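Putative hemoglobin-like oxygen-binding protein (Pseudoalteromonas haloplanktis, PDB 4UUR) binds heme as a group II truncated hemoglobin of a cold-adapted Antarctic marine bacterium and probably binds oxygen at the heme iron. Local coordinates at residues Leu126-Gly129 and Leu130-Ser133. Residues are numbered along the deposited sequence; the frame is centred on the assembly and turned at random.
Sequences LREG and LKQS
The side chains of Glu128 and Gln132, one helical turn apart, lie side by side at the solvent edge of the helix, and the carboxylate and amide meet through OE2 and NE2, their planes 28° apart. Gln132 NE2 reaches Glu128 OE2 at 3.1 Å, nearly in line with the C-O bond of the acceptor, which is tilted from the amide plane of Gln132. Neither flat group is stacked on the other: CG of Gln132 stands 3.7 Å from the same Glu128 OE2, beyond it and off the carboxylate plane. Glu128 reaches forward because its CG is anti to the backbone N (chi1 -176°) and the chain then bends at chi2. Bond and bend belong to one of two modelled positions of Glu128, so this exposed grip is probably not permanent.

On the next flank Arg127 and Lys131 run alongside, with Arg127 CD 4.2 Å from Lys131 NZ. Their charged ends go to separate partners: Lys131 forms a salt bridge with Asp118, and Arg127 NH2 bonds to the carbonyl of Val121. The inner face is apolar. Leu130 CD1 packs against Leu126 CG at 3.8 Å, and Leu130 also touches Leu117 of helix 103-120 and Leu77 in a loop; an alanine here would probably open a gap against both and leave Leu126 CG without its apolar neighbour one turn on.

Beneath, i to i+4 bonds run from Leu130 N to Leu126 O (2.7 Å) through Ser133 N to Gly129 O (3.1 Å). The pattern is that of an amphipathic alpha-helix, here helix 124-141 of the truncated globin fold, packed against helix 103-120.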
loop_
_atom_site.group_PDB
_atom_site.type_symbol
_atom_site.label_atom_id
_atom_site.label_comp_id
_atom_site.label_asym_id
_atom_site.label_seq_id
_atom_site.Cartn_x
_atom_site.Cartn_y
_atom_site.Cartn_z
ATOM N N LEU A 126 0.391 -6.420 -15.477
ATOM C CA LEU A 126 0.903 -6.183 -14.116
ATOM C C LEU A 126 -0.046 -5.275 -13.289
ATOM O O LEU A 126 -0.357 -5.565 -12.116
ATOM C CB LEU A 126 2.310 -5.594 -14.171
ATOM C CG LEU A 126 3.040 -5.500 -12.840
ATOM C CD1 LEU A 126 3.231 -6.835 -12.159
ATOM C CD2 LEU A 126 4.395 -4.901 -13.053
ATOM N N ARG A 127 -0.574 -4.237 -13.925
ATOM C CA ARG A 127 -1.389 -3.283 -13.207
ATOM C C ARG A 127 -2.633 -3.916 -12.670
ATOM O O ARG A 127 -2.978 -3.673 -11.502
ATOM C CB ARG A 127 -1.733 -2.076 -14.051
ATOM C CG ARG A 127 -2.622 -1.025 -13.357
ATOM C CD ARG A 127 -3.166 -0.013 -14.385
ATOM N NE ARG A 127 -2.108 0.243 -15.356
ATOM C CZ ARG A 127 -2.305 0.577 -16.632
ATOM N NH1 ARG A 127 -3.531 0.774 -17.068
ATOM N NH2 ARG A 127 -1.247 0.718 -17.455
ATOM N N GLU A 128 -3.328 -4.680 -13.518
ATOM C CA GLU A 128 -4.546 -5.400 -13.110
ATOM C C GLU A 128 -4.193 -6.521 -12.119
ATOM O O GLU A 128 -4.920 -6.777 -11.160
ATOM C CB GLU A 128 -5.282 -5.964 -14.339
ATOM C CG GLU A 128 -6.618 -6.643 -14.053
ATOM C CD GLU A 128 -7.632 -5.735 -13.370
ATOM O OE1 GLU A 128 -7.685 -4.524 -13.661
ATOM O OE2 GLU A 128 -8.395 -6.234 -12.535
ATOM N N GLY A 129 -3.077 -7.186 -12.347
ATOM C CA GLY A 129 -2.572 -8.135 -11.355
ATOM C C GLY A 129 -2.360 -7.498 -9.979
ATOM O O GLY A 129 -2.803 -8.036 -8.945
ATOM N N LEU A 130 -1.720 -6.335 -9.951
ATOM C CA LEU A 130 -1.441 -5.678 -8.652
ATOM C C LEU A 130 -2.713 -5.199 -7.977
ATOM O O LEU A 130 -2.861 -5.360 -6.770
ATOM C CB LEU A 130 -0.444 -4.555 -8.789
ATOM C CG LEU A 130 0.925 -5.052 -9.227
ATOM C CD1 LEU A 130 1.838 -3.887 -9.609
ATOM C CD2 LEU A 130 1.570 -5.904 -8.142
ATOM N N LYS A 131 -3.648 -4.679 -8.747
ATOM C CA LYS A 131 -4.906 -4.226 -8.179
ATOM C C LYS A 131 -5.665 -5.341 -7.464
ATOM O O LYS A 131 -6.253 -5.112 -6.413
ATOM C CB LYS A 131 -5.839 -3.637 -9.252
ATOM C CG LYS A 131 -5.568 -2.202 -9.633
ATOM C CD LYS A 131 -6.486 -1.731 -10.762
ATOM C CE LYS A 131 -6.202 -0.280 -11.094
ATOM N NZ LYS A 131 -6.816 0.186 -12.353
ATOM N N GLN A 132 -5.712 -6.517 -8.084
ATOM C CA GLN A 132 -6.462 -7.655 -7.533
ATOM C C GLN A 132 -5.768 -8.116 -6.283
ATOM O O GLN A 132 -6.421 -8.273 -5.279
ATOM C CB GLN A 132 -6.590 -8.814 -8.543
ATOM C CG GLN A 132 -7.553 -8.501 -9.692
ATOM C CD GLN A 132 -8.949 -8.144 -9.183
ATOM O OE1 GLN A 132 -9.454 -8.792 -8.278
ATOM N NE2 GLN A 132 -9.558 -7.094 -9.739
ATOM N N SER A 133 -4.445 -8.261 -6.329
ATOM C CA SER A 133 -3.706 -8.769 -5.177
ATOM C C SER A 133 -3.686 -7.820 -3.928
ATOM O O SER A 133 -3.831 -8.268 -2.767
ATOM C CB SER A 133 -2.329 -9.227 -5.593
ATOM O OG SER A 133 -1.532 -8.162 -6.040
#